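Local coordinates for protein alpha-fucosidase (Bifidobacterium bifidum, PDB 2EAB) that probably releases alpha-1,2-linked L-fucose from glycans by hydrolysis, this chain being the glycoside hydrolase family 95 catalytic portion of a much longer bifidobacterial protein, at residues T78-G83 with G134-W139; N214-G219 with A405-H410; D777-Q782 with A804-W809; G812-L817 with T827-G832. All coordinates share one frame; numbering follows the deposited sequence.

Contact 1 (T78-G83 with G134-W139)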
loop_
_atom_site.group_PDB
_atom_site.type_symbol
_atom_site.label_atom_id
_atom_site.label_comp_id
_atom_site.label_asym_id
_atom_site.label_seq_id
_atom_site.Cartn_x
_atom_site.Cartn_y
_atom_site.Cartn_z
ATOM N N THR A 78 4.508 15.886 1.291
ATOM C CA THR A 78 3.524 16.730 1.970
ATOM C C THR A 78 2.980 17.879 1.128
ATOM O O THR A 78 2.232 18.710 1.649
ATOM C CB THR A 78 4.048 17.299 3.319
ATOM O OG1 THR A 78 5.089 18.258 3.083
ATOM C CG2 THR A 78 4.571 16.188 4.225
ATOM N N LEU A 79 3.328 17.930 -0.159
ATOM C CA LEU A 79 2.851 19.020 -1.014
ATOM C C LEU A 79 1.423 18.727 -1.450
ATOM O O LEU A 79 1.165 18.185 -2.526
ATOM C CB LEU A 79 3.782 19.268 -2.204
ATOM C CG LEU A 79 3.569 20.640 -2.861
ATOM C CD1 LEU A 79 4.099 21.771 -1.976
ATOM C CD2 LEU A 79 4.216 20.696 -4.222
ATOM N N TRP A 80 0.503 19.101 -0.565
ATOM C CA TRP A 80 -0.910 18.785 -0.659
ATOM C C TRP A 80 -1.735 20.066 -0.582
ATOM O O TRP A 80 -1.588 20.842 0.361
ATOM C CB TRP A 80 -1.288 17.896 0.532
ATOM C CG TRP A 80 -1.313 16.423 0.267
ATOM C CD1 TRP A 80 -0.287 15.523 0.383
ATOM C CD2 TRP A 80 -2.461 15.677 -0.121
ATOM N NE1 TRP A 80 -0.744 14.254 0.074
ATOM C CE2 TRP A 80 -2.076 14.326 -0.238
ATOM C CE3 TRP A 80 -3.794 16.027 -0.373
ATOM C CZ2 TRP A 80 -2.978 13.324 -0.615
ATOM C CZ3 TRP A 80 -4.685 15.040 -0.744
ATOM C CH2 TRP A 80 -4.272 13.704 -0.865
ATOM N N THR A 81 -2.597 20.285 -1.571
ATOM C CA THR A 81 -3.618 21.322 -1.457
ATOM C C THR A 81 -4.782 20.797 -0.607
ATOM O O THR A 81 -4.812 19.624 -0.241
ATOM C CB THR A 81 -4.142 21.773 -2.833
ATOM O OG1 THR A 81 -4.643 20.635 -3.536
ATOM C CG2 THR A 81 -3.048 22.453 -3.655
ATOM N N GLY A 82 -5.733 21.675 -0.299
ATOM C CA GLY A 82 -6.870 21.350 0.553
ATOM C C GLY A 82 -6.619 21.665 2.016
ATOM O O GLY A 82 -5.578 22.215 2.387
ATOM N N GLY A 83 -7.590 21.323 2.857
ATOM C CA GLY A 83 -7.413 21.427 4.298
ATOM C C GLY A 83 -7.639 22.824 4.844
ATOM O O GLY A 83 -8.143 23.709 4.147
ATOM N N GLY A 134 -8.785 19.059 -1.940
ATOM C CA GLY A 134 -7.423 19.148 -2.427
ATOM C C GLY A 134 -6.933 17.840 -3.007
ATOM O O GLY A 134 -7.718 16.945 -3.317
ATOM N N ASN A 135 -5.621 17.761 -3.189
ATOM C CA ASN A 135 -4.963 16.611 -3.788
ATOM C C ASN A 135 -3.458 16.727 -3.623
ATOM O O ASN A 135 -2.954 17.757 -3.171
ATOM C CB ASN A 135 -5.382 16.404 -5.260
ATOM C CG ASN A 135 -4.955 17.542 -6.202
ATOM O OD1 ASN A 135 -4.529 18.628 -5.794
ATOM N ND2 ASN A 135 -5.087 17.274 -7.491
ATOM N N TYR A 136 -2.758 15.649 -3.954
ATOM C CA TYR A 136 -1.307 15.620 -3.970
ATOM C C TYR A 136 -0.796 16.269 -5.248
ATOM O O TYR A 136 -1.313 15.987 -6.328
ATOM C CB TYR A 136 -0.853 14.169 -3.947
ATOM C CG TYR A 136 0.640 13.957 -3.840
ATOM C CD1 TYR A 136 1.366 14.509 -2.792
ATOM C CD2 TYR A 136 1.318 13.160 -4.761
ATOM C CE1 TYR A 136 2.732 14.284 -2.667
ATOM C CE2 TYR A 136 2.689 12.934 -4.653
ATOM C CZ TYR A 136 3.384 13.495 -3.600
ATOM O OH TYR A 136 4.732 13.264 -3.458
ATOM N N LEU A 137 0.227 17.111 -5.115
ATOM C CA LEU A 137 0.815 17.830 -6.248
ATOM C C LEU A 137 2.188 17.314 -6.625
ATOM O O LEU A 137 3.038 17.124 -5.751
ATOM C CB LEU A 137 1.020 19.304 -5.892
ATOM C CG LEU A 137 -0.162 20.201 -5.547
ATOM C CD1 LEU A 137 0.309 21.590 -5.175
ATOM C CD2 LEU A 137 -1.140 20.267 -6.674
ATOM N N ASN A 138 2.437 17.158 -7.926
ATOM C CA ASN A 138 3.813 17.159 -8.403
ATOM C C ASN A 138 4.440 18.480 -7.965
ATOM O O ASN A 138 3.853 19.544 -8.174
ATOM C CB ASN A 138 3.885 17.034 -9.921
ATOM C CG ASN A 138 5.255 17.396 -10.464
ATOM O OD1 ASN A 138 6.241 16.686 -10.235
ATOM N ND2 ASN A 138 5.334 18.519 -11.156
ATOM N N TRP A 139 5.619 18.417 -7.354
ATOM C CA TRP A 139 6.308 19.624 -6.909
ATOM C C TRP A 139 6.811 20.401 -8.126
ATOM O O TRP A 139 6.501 21.589 -8.295
ATOM C CB TRP A 139 7.456 19.261 -5.967
ATOM C CG TRP A 139 8.204 20.423 -5.381
ATOM C CD1 TRP A 139 8.954 21.348 -6.053
ATOM C CD2 TRP A 139 8.304 20.756 -3.995
ATOM N NE1 TRP A 139 9.501 22.245 -5.168
ATOM C CE2 TRP A 139 9.116 21.908 -3.899
ATOM C CE3 TRP A 139 7.774 20.202 -2.824
ATOM C CZ2 TRP A 139 9.422 22.507 -2.678
ATOM C CZ3 TRP A 139 8.079 20.798 -1.610
ATOM C CH2 TRP A 139 8.895 21.941 -1.547
#

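Contact 2 (N214-G219 with A405-H410)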
loop_
_atom_site.group_PDB
_atom_site.type_symbol
_atom_site.label_atom_id
_atom_site.label_comp_id
_atom_site.label_asym_id
_atom_site.label_seq_id
_atom_site.Cartn_x
_atom_site.Cartn_y
_atom_site.Cartn_z
ATOM N N ASN A 214 1.088 24.494 -12.956
ATOM C CA ASN A 214 -0.368 24.322 -13.006
ATOM C C ASN A 214 -1.122 24.520 -11.692
ATOM O O ASN A 214 -2.350 24.623 -11.694
ATOM C CB ASN A 214 -0.715 22.975 -13.634
ATOM C CG ASN A 214 -0.103 22.811 -15.012
ATOM O OD1 ASN A 214 0.814 22.005 -15.204
ATOM N ND2 ASN A 214 -0.576 23.595 -15.965
ATOM N N TYR A 215 -0.400 24.556 -10.577
ATOM C CA TYR A 215 -1.014 24.916 -9.311
ATOM C C TYR A 215 -0.822 26.393 -8.999
ATOM O O TYR A 215 0.187 26.991 -9.378
ATOM C CB TYR A 215 -0.547 24.021 -8.161
ATOM C CG TYR A 215 0.934 23.944 -7.836
ATOM C CD1 TYR A 215 1.549 24.894 -7.026
ATOM C CD2 TYR A 215 1.694 22.847 -8.250
ATOM C CE1 TYR A 215 2.899 24.774 -6.673
ATOM C CE2 TYR A 215 3.037 22.717 -7.904
ATOM C CZ TYR A 215 3.635 23.682 -7.118
ATOM O OH TYR A 215 4.959 23.562 -6.764
ATOM N N SER A 216 -1.800 26.986 -8.317
ATOM C CA SER A 216 -1.697 28.403 -7.978
ATOM C C SER A 216 -0.681 28.629 -6.865
ATOM O O SER A 216 -0.443 27.752 -6.021
ATOM C CB SER A 216 -3.057 29.006 -7.617
ATOM O OG SER A 216 -3.552 28.486 -6.396
ATOM N N LYS A 217 -0.076 29.811 -6.883
ATOM C CA LYS A 217 1.028 30.140 -5.996
ATOM C C LYS A 217 0.888 31.562 -5.507
ATOM O O LYS A 217 0.314 32.416 -6.192
ATOM C CB LYS A 217 2.362 30.014 -6.736
ATOM C CG LYS A 217 2.606 28.661 -7.380
ATOM C CD LYS A 217 3.793 28.713 -8.328
ATOM C CE LYS A 217 3.996 27.394 -9.061
ATOM N NZ LYS A 217 2.888 27.060 -9.991
ATOM N N THR A 218 1.415 31.809 -4.317
ATOM C CA THR A 218 1.526 33.160 -3.797
ATOM C C THR A 218 2.971 33.427 -3.407
ATOM O O THR A 218 3.587 32.623 -2.700
ATOM C CB THR A 218 0.606 33.391 -2.576
ATOM O OG1 THR A 218 1.078 32.636 -1.465
ATOM C CG2 THR A 218 -0.808 32.963 -2.874
ATOM N N GLY A 219 3.506 34.545 -3.891
ATOM C CA GLY A 219 4.824 35.029 -3.500
ATOM C C GLY A 219 5.999 34.110 -3.766
ATOM O O GLY A 219 6.967 34.122 -3.005
ATOM N N ALA A 405 -0.207 18.075 -11.637
ATOM C CA ALA A 405 -0.576 18.940 -10.517
ATOM C C ALA A 405 -1.717 19.865 -10.890
ATOM O O ALA A 405 -1.835 20.295 -12.036
ATOM C CB ALA A 405 0.622 19.759 -10.042
ATOM N N GLY A 406 -2.552 20.165 -9.903
ATOM C CA GLY A 406 -3.568 21.206 -10.009
ATOM C C GLY A 406 -4.095 21.453 -8.611
ATOM O O GLY A 406 -3.766 20.704 -7.684
ATOM N N ASP A 407 -4.916 22.483 -8.441
ATOM C CA ASP A 407 -5.344 22.877 -7.096
ATOM C C ASP A 407 -6.384 21.954 -6.473
ATOM O O ASP A 407 -6.335 21.685 -5.272
ATOM C CB ASP A 407 -5.922 24.297 -7.102
ATOM C CG ASP A 407 -4.863 25.378 -7.040
ATOM O OD1 ASP A 407 -3.650 25.083 -7.155
ATOM O OD2 ASP A 407 -5.274 26.553 -6.901
ATOM N N ASN A 408 -7.342 21.497 -7.271
ATOM C CA ASN A 408 -8.550 20.889 -6.726
ATOM C C ASN A 408 -8.619 19.380 -6.916
ATOM O O ASN A 408 -8.020 18.831 -7.850
ATOM C CB ASN A 408 -9.794 21.532 -7.350
ATOM C CG ASN A 408 -9.999 22.985 -6.927
ATOM O OD1 ASN A 408 -9.292 23.515 -6.078
ATOM N ND2 ASN A 408 -11.017 23.618 -7.496
ATOM N N ALA A 409 -9.376 18.726 -6.037
ATOM C CA ALA A 409 -9.665 17.306 -6.167
ATOM C C ALA A 409 -10.340 17.001 -7.496
ATOM O O ALA A 409 -11.019 17.863 -8.080
ATOM C CB ALA A 409 -10.544 16.851 -5.028
ATOM N N HIS A 410 -10.155 15.764 -7.960
ATOM C CA HIS A 410 -10.767 15.278 -9.195
ATOM C C HIS A 410 -10.452 16.240 -10.352
ATOM O O HIS A 410 -11.309 16.522 -11.201
ATOM C CB HIS A 410 -12.287 15.078 -9.012
ATOM C CG HIS A 410 -12.674 14.387 -7.730
ATOM N ND1 HIS A 410 -12.527 13.031 -7.533
ATOM C CD2 HIS A 410 -13.223 14.870 -6.588
ATOM C CE1 HIS A 410 -12.957 12.710 -6.326
ATOM N NE2 HIS A 410 -13.386 13.808 -5.732
HETATM O O HOH W 1 -2.242 25.892 -4.816
#

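Contact 3 (D777-Q782 with A804-W809). With EDO (1,2-ethanediol), chain G.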
loop_
_atom_site.group_PDB
_atom_site.type_symbol
_atom_site.label_atom_id
_atom_site.label_comp_id
_atom_site.label_asym_id
_atom_site.label_seq_id
_atom_site.Cartn_x
_atom_site.Cartn_y
_atom_site.Cartn_z
ATOM N N ASP A 777 4.421 -13.455 -2.110
ATOM C CA ASP A 777 4.623 -13.885 -0.728
ATOM C C ASP A 777 3.591 -14.931 -0.322
ATOM O O ASP A 777 3.956 -15.960 0.238
ATOM C CB ASP A 777 4.565 -12.708 0.248
ATOM C CG ASP A 777 5.836 -11.874 0.251
ATOM O OD1 ASP A 777 6.769 -12.190 -0.508
ATOM O OD2 ASP A 777 5.901 -10.888 1.026
ATOM N N GLU A 778 2.317 -14.677 -0.633
ATOM C CA GLU A 778 1.241 -15.581 -0.232
ATOM C C GLU A 778 1.305 -16.928 -0.949
ATOM O O GLU A 778 0.835 -17.926 -0.415
ATOM C CB GLU A 778 -0.139 -14.934 -0.414
ATOM C CG GLU A 778 -0.375 -13.669 0.421
ATOM C CD GLU A 778 -0.449 -13.906 1.927
ATOM O OE1 GLU A 778 -1.220 -14.781 2.380
ATOM O OE2 GLU A 778 0.252 -13.179 2.666
ATOM N N MET A 779 1.895 -16.972 -2.142
ATOM C CA MET A 779 2.116 -18.258 -2.809
ATOM C C MET A 779 3.135 -19.116 -2.072
ATOM O O MET A 779 3.000 -20.341 -2.007
ATOM C CB MET A 779 2.552 -18.060 -4.257
ATOM C CG MET A 779 1.402 -17.717 -5.187
ATOM S SD MET A 779 1.822 -17.894 -6.922
ATOM C CE MET A 779 2.530 -16.278 -7.110
ATOM N N LEU A 780 4.149 -18.460 -1.516
ATOM C CA LEU A 780 5.277 -19.158 -0.907
ATOM C C LEU A 780 5.131 -19.360 0.595
ATOM O O LEU A 780 5.756 -20.266 1.161
ATOM C CB LEU A 780 6.585 -18.432 -1.219
ATOM C CG LEU A 780 6.854 -18.171 -2.704
ATOM C CD1 LEU A 780 8.152 -17.403 -2.861
ATOM C CD2 LEU A 780 6.890 -19.466 -3.513
ATOM N N LEU A 781 4.302 -18.534 1.230
ATOM C CA LEU A 781 4.145 -18.543 2.678
ATOM C C LEU A 781 2.802 -17.950 3.059
ATOM O O LEU A 781 2.475 -16.837 2.640
ATOM C CB LEU A 781 5.265 -17.729 3.339
ATOM C CG LEU A 781 5.128 -17.484 4.845
ATOM C CD1 LEU A 781 5.254 -18.785 5.634
ATOM C CD2 LEU A 781 6.148 -16.476 5.323
ATOM N N GLN A 782 2.026 -18.680 3.849
ATOM C CA GLN A 782 0.839 -18.111 4.476
ATOM C C GLN A 782 0.941 -18.318 5.975
ATOM O O GLN A 782 1.596 -19.259 6.434
ATOM C CB GLN A 782 -0.441 -18.723 3.899
ATOM C CG GLN A 782 -0.780 -18.139 2.530
ATOM C CD GLN A 782 -1.798 -18.938 1.738
ATOM O OE1 GLN A 782 -2.709 -19.548 2.299
ATOM N NE2 GLN A 782 -1.653 -18.923 0.415
ATOM N N ALA A 804 0.700 -22.314 -2.084
ATOM C CA ALA A 804 0.158 -22.160 -3.434
ATOM C C ALA A 804 1.300 -22.017 -4.431
ATOM O O ALA A 804 1.420 -21.021 -5.150
ATOM C CB ALA A 804 -0.814 -20.980 -3.507
ATOM N N LEU A 805 2.141 -23.048 -4.462
ATOM C CA LEU A 805 3.315 -23.063 -5.314
ATOM C C LEU A 805 2.914 -23.426 -6.742
ATOM O O LEU A 805 2.325 -24.483 -6.971
ATOM C CB LEU A 805 4.334 -24.069 -4.783
ATOM C CG LEU A 805 5.609 -24.261 -5.606
ATOM C CD1 LEU A 805 6.502 -23.034 -5.523
ATOM C CD2 LEU A 805 6.345 -25.500 -5.135
ATOM N N PRO A 806 3.218 -22.542 -7.708
ATOM C CA PRO A 806 2.876 -22.849 -9.094
ATOM C C PRO A 806 3.725 -23.981 -9.653
ATOM O O PRO A 806 4.915 -24.072 -9.346
ATOM C CB PRO A 806 3.222 -21.553 -9.841
ATOM C CG PRO A 806 3.370 -20.506 -8.791
ATOM C CD PRO A 806 3.860 -21.222 -7.585
ATOM N N ASP A 807 3.117 -24.824 -10.483
ATOM C CA ASP A 807 3.865 -25.863 -11.190
ATOM C C ASP A 807 4.950 -25.253 -12.086
ATOM O O ASP A 807 5.959 -25.903 -12.372
ATOM C CB ASP A 807 2.929 -26.752 -12.018
ATOM C CG ASP A 807 1.967 -27.566 -11.161
ATOM O OD1 ASP A 807 2.187 -27.703 -9.939
ATOM O OD2 ASP A 807 0.975 -28.080 -11.721
ATOM N N ALA A 808 4.745 -24.003 -12.506
ATOM C CA ALA A 808 5.715 -23.266 -13.319
ATOM C C ALA A 808 7.050 -23.045 -12.599
ATOM O O ALA A 808 8.084 -22.850 -13.245
ATOM C CB ALA A 808 5.127 -21.930 -13.763
ATOM N N TRP A 809 7.022 -23.061 -11.266
ATOM C CA TRP A 809 8.228 -22.891 -10.464
ATOM C C TRP A 809 8.577 -24.220 -9.792
ATOM O O TRP A 809 8.360 -24.401 -8.593
ATOM C CB TRP A 809 8.045 -21.788 -9.413
ATOM C CG TRP A 809 7.644 -20.429 -9.944
ATOM C CD1 TRP A 809 7.738 -19.971 -11.234
ATOM C CD2 TRP A 809 7.135 -19.340 -9.171
ATOM N NE1 TRP A 809 7.291 -18.669 -11.311
ATOM C CE2 TRP A 809 6.917 -18.258 -10.057
ATOM C CE3 TRP A 809 6.840 -19.172 -7.813
ATOM C CZ2 TRP A 809 6.411 -17.027 -9.626
ATOM C CZ3 TRP A 809 6.334 -17.951 -7.386
ATOM C CH2 TRP A 809 6.127 -16.894 -8.291
HETATM C C1 EDO G . -2.316 -10.936 3.894
HETATM O O1 EDO G . -1.813 -12.300 4.318
HETATM C C2 EDO G . -1.069 -9.971 3.973
HETATM O O2 EDO G . -0.579 -10.013 5.336
#

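Contact 4 (G812-L817 with T827-G832)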
loop_
_atom_site.group_PDB
_atom_site.type_symbol
_atom_site.label_atom_id
_atom_site.label_comp_id
_atom_site.label_asym_id
_atom_site.label_seq_id
_atom_site.Cartn_x
_atom_site.Cartn_y
_atom_site.Cartn_z
ATOM N N GLY A 812 13.334 -23.879 -6.612
ATOM C CA GLY A 812 13.710 -22.530 -6.241
ATOM C C GLY A 812 14.003 -22.405 -4.769
ATOM O O GLY A 812 13.998 -23.395 -4.028
ATOM N N SER A 813 14.277 -21.178 -4.351
ATOM C CA SER A 813 14.464 -20.872 -2.949
ATOM C C SER A 813 14.057 -19.438 -2.681
ATOM O O SER A 813 14.061 -18.589 -3.579
ATOM C CB SER A 813 15.913 -21.117 -2.511
ATOM O OG SER A 813 16.797 -20.239 -3.169
ATOM N N VAL A 814 13.681 -19.189 -1.434
ATOM C CA VAL A 814 13.392 -17.852 -0.944
ATOM C C VAL A 814 13.910 -17.776 0.488
ATOM O O VAL A 814 13.911 -18.781 1.209
ATOM C CB VAL A 814 11.872 -17.525 -1.042
ATOM C CG1 VAL A 814 11.041 -18.409 -0.107
ATOM C CG2 VAL A 814 11.601 -16.040 -0.778
ATOM N N SER A 815 14.378 -16.600 0.886
ATOM C CA SER A 815 14.828 -16.392 2.248
ATOM C C SER A 815 14.368 -15.032 2.728
ATOM O O SER A 815 14.265 -14.085 1.941
ATOM C CB SER A 815 16.352 -16.520 2.352
ATOM O OG SER A 815 17.010 -15.546 1.565
ATOM N N GLY A 816 14.071 -14.947 4.020
ATOM C CA GLY A 816 13.796 -13.665 4.644
ATOM C C GLY A 816 12.347 -13.224 4.702
ATOM O O GLY A 816 12.078 -12.094 5.104
ATOM N N LEU A 817 11.412 -14.081 4.298
ATOM C CA LEU A 817 9.995 -13.758 4.479
ATOM C C LEU A 817 9.651 -13.805 5.960
ATOM O O LEU A 817 10.396 -14.393 6.749
ATOM C CB LEU A 817 9.103 -14.717 3.692
ATOM C CG LEU A 817 9.349 -14.780 2.183
ATOM C CD1 LEU A 817 8.317 -15.677 1.524
ATOM C CD2 LEU A 817 9.338 -13.390 1.535
ATOM N N THR A 827 12.811 -21.088 2.502
ATOM C CA THR A 827 12.477 -22.420 2.014
ATOM C C THR A 827 13.128 -22.676 0.665
ATOM O O THR A 827 13.243 -21.772 -0.169
ATOM C CB THR A 827 10.939 -22.688 1.967
ATOM O OG1 THR A 827 10.687 -24.073 1.687
ATOM C CG2 THR A 827 10.240 -21.843 0.922
ATOM N N THR A 828 13.570 -23.916 0.485
ATOM C CA THR A 828 14.120 -24.386 -0.773
ATOM C C THR A 828 13.253 -25.547 -1.226
ATOM O O THR A 828 12.823 -26.363 -0.406
ATOM C CB THR A 828 15.581 -24.846 -0.601
ATOM O OG1 THR A 828 16.357 -23.750 -0.101
ATOM C CG2 THR A 828 16.179 -25.323 -1.925
ATOM N N TRP A 829 12.973 -25.605 -2.522
ATOM C CA TRP A 829 12.170 -26.682 -3.066
ATOM C C TRP A 829 12.739 -27.190 -4.379
ATOM O O TRP A 829 13.466 -26.480 -5.074
ATOM C CB TRP A 829 10.697 -26.269 -3.207
ATOM C CG TRP A 829 10.422 -25.187 -4.215
ATOM C CD1 TRP A 829 10.014 -25.360 -5.504
ATOM C CD2 TRP A 829 10.509 -23.767 -4.009
ATOM N NE1 TRP A 829 9.846 -24.141 -6.122
ATOM C CE2 TRP A 829 10.145 -23.147 -5.227
ATOM C CE3 TRP A 829 10.863 -22.961 -2.918
ATOM C CZ2 TRP A 829 10.124 -21.758 -5.385
ATOM C CZ3 TRP A 829 10.840 -21.576 -3.075
ATOM C CH2 TRP A 829 10.474 -20.993 -4.302
ATOM N N LYS A 830 12.403 -28.438 -4.688
ATOM C CA LYS A 830 12.857 -29.106 -5.898
ATOM C C LYS A 830 11.775 -30.088 -6.309
ATOM O O LYS A 830 11.154 -30.716 -5.449
ATOM C CB LYS A 830 14.170 -29.846 -5.632
ATOM C CG LYS A 830 14.927 -30.247 -6.883
ATOM C CD LYS A 830 16.312 -30.780 -6.537
ATOM C CE LYS A 830 17.111 -31.103 -7.794
ATOM N NZ LYS A 830 17.439 -29.882 -8.587
ATOM N N ASN A 831 11.541 -30.207 -7.616
ATOM C CA ASN A 831 10.482 -31.078 -8.145
ATOM C C ASN A 831 9.146 -30.852 -7.429
ATOM O O ASN A 831 8.421 -31.800 -7.112
ATOM C CB ASN A 831 10.900 -32.555 -8.083
ATOM C CG ASN A 831 12.214 -32.823 -8.796
ATOM O OD1 ASN A 831 13.166 -33.329 -8.196
ATOM N ND2 ASN A 831 12.276 -32.477 -10.075
ATOM N N GLY A 832 8.846 -29.581 -7.164
ATOM C CA GLY A 832 7.576 -29.181 -6.565
ATOM C C GLY A 832 7.393 -29.458 -5.081
ATOM O O GLY A 832 6.288 -29.302 -4.558
#

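Contact 1 (T78-G83 with G134-W139)
Trp80 and Tyr136 face each other at a single backbone bridge, and three hydrogen bonds tie the two loops around it. Leu137 N gives a fairly straight bond to Leu79 O (3.0 Å, 160°), while Thr81 N donates to Asn135 O. The third runs from Asn135 N to Thr81 OG1 at 3.1 Å; that hydroxyl also bonds to Asp407 O.

The aromatic contacts centre on Trp80. The peptide between Asn135 and Tyr136 lies over one face of its indole, with Asn135 C 3.3 Å from CE3, and Tyr136 CB makes a CH-pi contact above the five-membered ring. That ring and the Tyr136 ring meet obliquely, at 46°.

The apolar group is built around Leu79. Its CG, anti to the backbone N (chi1 -162°), lies near Leu137. CD2 is 3.6 Å from Trp139 CA and also touches Leu137 CB and Trp139 CE3. Leu137 CD1 packs on Thr81 CG2, and Leu235 of strand 228-235 touches Leu79, Thr81 and Leu137.

Tyr136 OH bonds to Ile400 O, and Trp80 lies beside the calcium ligand Leu393. This is a buried loop pairing next to the calcium site, in the family 65-type N-terminal region.

Contact 2 (N214-G219 with A405-H410)
Asp407 reaches across to Ser216 and grips it with both carboxylate oxygens. OD2 takes the hydroxyl of Ser216 OG through its syn lone pair, a short bond of 2.6 Å, while OD1 accepts the backbone N-H of Ser216 at 2.9 Å, also on the syn side but 24° out of the carboxylate plane. The serine hydroxyl can pair with the acid because OG sits between its own backbone N and carbonyl carbon (chi1 68°), which leaves it on the same flank as the N-H. Held at two points, the carboxylate has little freedom to rotate.

The close packing is on the buried flank. Ala405 CB meets the edge of the Tyr215 ring, lying in its plane 3.7 Å from CD2, and Leu137 touches both residues. Tyr215 OH bonds to Trp139 O, and Lys217 NZ stands above one ring face near the rim while donating to Tyr215 O at 2.8 Å and to Asn212 O. A water wedged on the inner side, between the Ser216-Asp407 pair and Thr81, donates to both Asp407 OD1 (2.8 Å) and Ser216 O (2.9 Å).

Toward solvent the contact is looser. Ser216 and Asp407 are partly exposed, and exposed Asn214 offers little more than its CB, 3.3 Å from Ala405 O.

Beyond Ser216 the chain enters strand 217-225, an outermost strand of the nine-stranded antiparallel sheet, where Thr218 pairs with Ala234 of strand 228-235. On the catalytic-domain side, Asn408 and Ala409 run on against helix 130-133, so this loop joins the sheet's edge to that short helix.

Contact 3 (D777-Q782 with A804-W809)
Met779 lays its side chain across Ala804, Pro806 and Trp809. CB and CG each pass 3.3 Å from Ala804 O, and SD then comes to 3.6 Å from Pro806 CG. The bend at chi3 (-85°) turns the methyl CE toward Trp809 CH2, 3.8 Å away. SD makes a Met-aromatic contact, 5.1 Å from the centroid of the Trp809 six-membered ring and oblique to it. Pro806 CG sits above one face of the same indole, near the rim.

Leu780 CB points away from 804-809, yet its CD2 comes back to touch Trp809 CZ3 at the ring edge, 4.2 Å away, and meets Leu805 CD1 at a similar distance. Around this patch, Thr741 and Val745 of helix 738-751 touch Met779, and Tyr742 meets the Trp809 ring.

A single hydrogen bond crosses the contact, from Ala804 N to Met779 O (3.0 Å). One residue earlier, Glu778 O accepts NE2 of Gln782, whose side chain folds back onto the helix, from above the carbonyl plane. The carboxylate of Glu778 leads away from the contact, salt-bridged to Arg734 and accepting a bond from 1,2-ethanediol, probably a crystallisation additive.

The chemistry is thus mainly apolar: sulfur, methyls and a proline ring meet the indole, while one bond from Ala804 N takes up a carbonyl at the C-terminal end of helix 767-780. Trp809 NE1 finds its polar partner in Glu372, so the buried indole nitrogen is satisfied.

Contact 4 (G812-L817 with T827-G832)
Gly812 lies under the indole of Trp829 where the two strands of a beta hairpin, 812-819 and 823-830, pair antiparallel. Its CA makes a CH-pi contact over the six-membered ring, 3.8 Å from the centroid and 16° off the normal, and its carbonyl oxygen stands over the same face toward the rim, 3.4 Å from CE3. Glycine suits this place: a CB would collide with Trp829 CZ2. Trp829 CG sits between its backbone N and carbonyl carbon (chi1 66°), and the indole beyond it lies over the cross-strand Gly812.

Four backbone hydrogen bonds fix the register. Gly812 and Trp829 form one hydrogen-bonded pair, closed by Trp829 N to Gly812 O (2.9 Å) and the return bond from Gly812 N. Val814 and Thr827 form the next, and between them Ser813 faces Thr828 in a non-hydrogen-bonded pair. On the tryptophan's side of the sheet Val814 CG1 packs on Thr827 CG2 at 3.7 Å; on the reverse side Ser813 CB lies against Thr828 OG1.

Further out, Leu780 of helix 767-780 touches both Val814 and Trp829, while Leu338, Leu802 and Leu805 add more apolar cover to the indole. Strand 335-337 continues the sheet beyond 812-819, and strand 833-841 does so beyond 823-830. Toward the turn, Gly816 and Leu817 both face Val825, a G1 beta bulge with Gly816 at positive phi. The hydroxyl of Thr827, anti to its own backbone N, is taken up by the next strand: OG1 is hydrogen-bonded to Glu836 O.

Overall arrangement
The four contacts form two adjoining pairs on opposite sides of the chain's centre. Contacts 1 and 2 have centres about 8 Å apart and are joined by two probable hydrogen bonds, Thr81 OG1 to Asp407 O (2.6 Å) and Tyr215 OH to Trp139 O (2.9 Å). Contacts 3 and 4, about 9 Å apart between centres, are linked by Trp829 NE1 to Trp809 O (2.9 Å). Between contacts 1 and 3 the nearest atoms are about 25 Å apart. Only contact 1 is near the calcium, about 7 Å from the Tyr136 side chain; the others lie away from the known sites. Contact 2 joins the N-terminal and catalytic regions; contact 3 joins the catalytic and C-terminal ones.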